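Local structure of repressor protein (2HIN) at residues V7-D12 and A49-S54; V18-T23 and S42-R47. The protein is the Cro repressor of phage N15, a helix-turn-helix transcription factor that forms a homodimer and probably binds DNA. One frame throughout, in Å; residues are numbered along the deposited sequence.

Both interactions gather around the C-terminal part of helix 38-47, with centres about 9 Å apart, and interaction 2 is nested within the chain loop that interaction 1 closes. Interaction 1 is partly buried: it lays helix 3-10 against the loop following helix 38-47, through a histidine ring and aliphatic carbons. Interaction 2 lies between helices 13-20 and 38-47, where its touching residues are all buried; it combines one aliphatic pair with a bridging water and an intrahelical salt bridge. The two are joined by Glu-45, whose OE1 probably bonds Ser-54 OG and whose backbone O probably accepts Tyr-50 N. Both also reach the second subunit.

Interaction 1: residues V7-D12 and A49-S54; sequences VRHFGD and AYKLKS
Although an imidazole forms its centre, the contact between His-9 and residues Lys-51 and Leu-52 contains no hydrogen bond; the ring is met by aliphatic carbons. Leu-52 lies over one face, with CG 4.1 Å above the plane of the His-9 ring and displaced toward its rim. Its CD1 methyl reaches back to His-9 CB at 3.9 Å, while CD2 approaches His-9 ND1 at 4.1 Å. Lys-51 touches farther out on the imidazole: its CG comes obliquely to His-9 CE1, 3.6 Å away. The His-9 side chain reaches toward residues 51-52, with CG opposite the backbone N (chi1 -179°). In Lys-51, a bend at chi2 (59°) lets the first methylenes touch the ring while the rest of the chain turns away, leaving NZ 6.4 Å from His-9 ND1. This lysine is exposed; two conformers were modelled, and the contact described is that of one of them.

A neighbour in the helix steadies the imidazole from another direction. His-9 CD2 sits 3.5 Å above the plane of the Phe-10 ring, over its centre, directing the imidazole edge at that face. The side chains of His-9 and Phe-10 both touch Thr-48. Leu-52, the buried member of the contact, continues inward onto Ile-44 and Met-1, and its backbone N is bonded to Thr-48 OG1.

Helix ends flank the contact. Gly-11 takes a positive phi after helix 3-10, and Asp-12 caps the next helix through Lys-15 N. Ala-49 is the C-prime residue of a Schellman motif ending helix 38-47, and Ser-54 N-caps helix 55-60. Between them, Tyr-50 stacks on Tyr-50 of the second subunit. The contact thus seats the first helix of an all-helical Cro domain against the loop between helices 38-47 and 55-60, which itself takes part in the dimer interface.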
# COMPACT_ATOMS: atom_id res chain seq x y z
N VAL A 7 10.83 12.29 -1.97
CA VAL A 7 11.42 13.28 -2.87
C VAL A 7 12.87 12.91 -3.30
O VAL A 7 13.22 13.02 -4.46
CB VAL A 7 11.35 14.71 -2.29
CG1 VAL A 7 12.05 15.71 -3.19
CG2 VAL A 7 9.88 15.10 -2.09
N ARG A 8 13.69 12.45 -2.37
CA ARG A 8 15.06 11.99 -2.69
C ARG A 8 15.04 10.85 -3.70
O ARG A 8 15.85 10.81 -4.62
CB ARG A 8 15.73 11.51 -1.40
CG ARG A 8 17.12 10.89 -1.57
CD ARG A 8 17.66 10.46 -0.21
NE ARG A 8 18.97 9.78 -0.24
CZ ARG A 8 19.17 8.48 -0.45
NH1 ARG A 8 18.16 7.65 -0.68
NH2 ARG A 8 20.41 7.99 -0.44
N HIS A 9 14.11 9.91 -3.54
CA HIS A 9 14.04 8.75 -4.41
C HIS A 9 13.78 9.15 -5.86
O HIS A 9 14.41 8.62 -6.78
CB HIS A 9 12.94 7.81 -3.92
CG HIS A 9 12.82 6.57 -4.74
ND1 HIS A 9 13.69 5.51 -4.62
CD2 HIS A 9 11.91 6.21 -5.67
CE1 HIS A 9 13.32 4.55 -5.45
NE2 HIS A 9 12.27 4.97 -6.13
N PHE A 10 12.81 10.03 -6.07
CA PHE A 10 12.40 10.40 -7.43
C PHE A 10 13.17 11.60 -7.98
O PHE A 10 13.20 11.80 -9.19
CB PHE A 10 10.89 10.63 -7.47
CG PHE A 10 10.10 9.37 -7.39
CD1 PHE A 10 9.98 8.55 -8.49
CD2 PHE A 10 9.48 8.99 -6.23
CE1 PHE A 10 9.25 7.38 -8.44
CE2 PHE A 10 8.74 7.82 -6.19
CZ PHE A 10 8.63 7.03 -7.31
N GLY A 11 13.72 12.42 -7.09
CA GLY A 11 14.58 13.56 -7.45
C GLY A 11 13.97 14.91 -7.12
O GLY A 11 14.67 15.82 -6.68
N ASP A 12 12.68 15.09 -7.38
CA ASP A 12 11.98 16.33 -7.03
C ASP A 12 10.51 16.04 -6.82
O ASP A 12 10.06 14.89 -7.01
CB ASP A 12 12.21 17.46 -8.06
CG ASP A 12 11.66 17.16 -9.42
OD1 ASP A 12 10.72 16.35 -9.57
OD2 ASP A 12 12.16 17.79 -10.38
N ALA A 49 8.47 -0.86 -5.82
CA ALA A 49 8.98 -2.24 -5.81
C ALA A 49 9.75 -2.51 -4.50
O ALA A 49 10.77 -3.18 -4.47
CB ALA A 49 9.82 -2.52 -7.02
N TYR A 50 9.22 -1.95 -3.43
CA TYR A 50 9.67 -2.13 -2.06
C TYR A 50 10.95 -1.37 -1.74
O TYR A 50 11.53 -1.57 -0.67
CB TYR A 50 9.84 -3.61 -1.70
CG TYR A 50 8.68 -4.50 -2.09
CD1 TYR A 50 7.34 -4.12 -1.93
CD2 TYR A 50 8.91 -5.75 -2.64
CE1 TYR A 50 6.30 -4.98 -2.27
CE2 TYR A 50 7.88 -6.61 -2.97
CZ TYR A 50 6.57 -6.23 -2.79
OH TYR A 50 5.57 -7.14 -3.05
N LYS A 51 11.39 -0.50 -2.63
CA LYS A 51 12.62 0.28 -2.36
C LYS A 51 12.45 1.30 -1.25
O LYS A 51 13.40 1.59 -0.54
CB LYS A 51 13.16 0.96 -3.62
CG LYS A 51 14.39 1.86 -3.38
CD LYS A 51 15.59 1.12 -2.78
CE LYS A 51 16.80 2.06 -2.68
NZ LYS A 51 17.97 1.44 -2.03
N LEU A 52 11.26 1.90 -1.16
CA LEU A 52 10.88 2.74 -0.02
C LEU A 52 9.95 1.93 0.87
O LEU A 52 9.05 1.23 0.38
CB LEU A 52 10.20 4.02 -0.47
CG LEU A 52 11.04 4.93 -1.36
CD1 LEU A 52 10.25 6.17 -1.70
CD2 LEU A 52 12.40 5.27 -0.70
N LYS A 53 10.14 2.00 2.18
CA LYS A 53 9.34 1.22 3.10
C LYS A 53 8.46 2.10 3.95
O LYS A 53 8.91 3.09 4.55
CB LYS A 53 10.22 0.35 3.99
CG LYS A 53 11.11 -0.65 3.23
CD LYS A 53 10.33 -1.84 2.70
CE LYS A 53 11.25 -3.07 2.59
NZ LYS A 53 10.63 -4.36 2.13
N SER A 54 7.19 1.71 4.03
CA SER A 54 6.26 2.34 4.93
C SER A 54 6.77 2.27 6.36
O SER A 54 7.57 1.39 6.71
CB SER A 54 4.90 1.67 4.84
OG SER A 54 4.95 0.34 5.35

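Interaction 2: residues V18-T23 and S42-R47; sequences VGVGVT and SDIEVR
Val-20 and Ile-44 form the close part of this contact, crossing at an angle so that Val-20 CG1 rests 3.8 Å from Ile-44 CG1. The same Ile-44 carbon lies 4.0 Å from Val-20 CB, chi1 of -66° turning CG1 rather than CG2 to the valine. Val-20 and Gly-19 each have two modelled conformers, so the contacts given for them describe one.

Away from this apolar pair the segments are joined more loosely, by a water that donates to Gly-19 O at 3.1 Å and to Arg-47 O at 2.9 Å. Nearby, Arg-47 NE forms a salt bridge to Asp-43 OD1 (2.9 Å, 148° at the hydrogen), approaching the carboxylate on its syn side but 24° out of plane. Asp-43 OD1 has another partner, Ser-42 OG of the second subunit, so the carboxylate connects this arginine to the dimer interface.

Gly-21, at positive phi, forms a Schellman motif at the C-terminal end of its helix, and Thr-23 N-caps helix 24-33: this is the turn of the helix-turn-helix. Trp-30 of helix 24-33 touches both Val-20 and Ile-44, as does Leu-6 of helix 3-10, placing the pair where these two helices meet helices 13-20 and 38-47.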
# COMPACT_ATOMS: atom_id res chain seq x y z
N VAL A 18 4.31 12.22 -9.96
CA VAL A 18 4.03 11.32 -11.09
C VAL A 18 4.28 9.88 -10.66
O VAL A 18 3.49 8.98 -10.95
CB VAL A 18 4.92 11.65 -12.31
CG1 VAL A 18 4.85 10.54 -13.37
CG2 VAL A 18 4.54 13.01 -12.90
N GLY A 19 5.37 9.63 -9.94
CA GLY A 19 5.71 8.26 -9.53
C GLY A 19 4.68 7.60 -8.64
O GLY A 19 4.43 6.39 -8.73
N VAL A 20 4.07 8.40 -7.77
CA VAL A 20 3.13 7.87 -6.80
C VAL A 20 1.66 8.18 -7.16
O VAL A 20 0.75 7.89 -6.38
CB VAL A 20 3.47 8.34 -5.35
CG1 VAL A 20 4.97 8.23 -5.05
CG2 VAL A 20 3.00 9.75 -5.10
N GLY A 21 1.41 8.78 -8.33
CA GLY A 21 0.02 8.99 -8.76
C GLY A 21 -0.76 10.03 -7.98
O GLY A 21 -1.96 9.85 -7.79
N VAL A 22 -0.11 11.11 -7.55
CA VAL A 22 -0.80 12.20 -6.82
C VAL A 22 -0.44 13.53 -7.45
O VAL A 22 0.36 13.59 -8.38
CB VAL A 22 -0.45 12.19 -5.31
CG1 VAL A 22 -0.87 10.82 -4.72
CG2 VAL A 22 1.03 12.51 -5.07
N THR A 23 -1.06 14.59 -6.96
CA THR A 23 -0.71 15.93 -7.42
C THR A 23 0.58 16.40 -6.74
O THR A 23 0.88 16.04 -5.60
CB THR A 23 -1.82 16.95 -7.12
OG1 THR A 23 -1.97 17.04 -5.69
CG2 THR A 23 -3.16 16.58 -7.80
N SER A 42 1.74 2.76 2.06
CA SER A 42 1.69 1.40 1.53
C SER A 42 1.78 1.40 0.02
O SER A 42 2.48 0.58 -0.57
CB SER A 42 0.41 0.67 1.96
OG SER A 42 0.45 0.41 3.34
N ASP A 43 1.05 2.30 -0.60
CA ASP A 43 1.05 2.38 -2.06
C ASP A 43 2.44 2.78 -2.59
O ASP A 43 2.87 2.26 -3.61
CB ASP A 43 -0.04 3.31 -2.55
CG ASP A 43 -0.32 3.13 -4.02
OD1 ASP A 43 -0.57 1.99 -4.48
OD2 ASP A 43 -0.30 4.14 -4.77
N ILE A 44 3.12 3.69 -1.90
CA ILE A 44 4.46 4.10 -2.31
C ILE A 44 5.43 2.92 -2.18
O ILE A 44 6.28 2.71 -3.05
CB ILE A 44 4.90 5.31 -1.49
CG1 ILE A 44 4.02 6.52 -1.83
CG2 ILE A 44 6.39 5.65 -1.75
CD1 ILE A 44 4.20 7.70 -0.86
N GLU A 45 5.31 2.16 -1.10
CA GLU A 45 6.15 0.98 -0.91
C GLU A 45 5.97 -0.01 -2.05
O GLU A 45 6.93 -0.50 -2.64
CB GLU A 45 5.81 0.35 0.43
CG GLU A 45 6.56 -0.93 0.77
CD GLU A 45 6.33 -1.37 2.21
OE1 GLU A 45 5.94 -0.54 3.03
OE2 GLU A 45 6.56 -2.55 2.55
N VAL A 46 4.72 -0.27 -2.42
CA VAL A 46 4.43 -1.19 -3.52
C VAL A 46 4.93 -0.60 -4.84
O VAL A 46 5.57 -1.30 -5.64
CB VAL A 46 2.91 -1.50 -3.56
CG1 VAL A 46 2.50 -2.19 -4.89
CG2 VAL A 46 2.54 -2.37 -2.35
N ARG A 47 4.63 0.66 -5.10
CA ARG A 47 4.89 1.24 -6.41
C ARG A 47 6.35 1.61 -6.65
O ARG A 47 6.70 1.90 -7.78
CB ARG A 47 3.90 2.35 -6.69
CG ARG A 47 2.48 1.76 -6.78
CD ARG A 47 1.41 2.67 -7.31
NE ARG A 47 0.12 1.98 -7.27
CZ ARG A 47 -0.70 1.78 -8.30
NH1 ARG A 47 -0.45 2.29 -9.49
NH2 ARG A 47 -1.80 1.08 -8.11
O HOH W 1 6.93 4.50 -9.01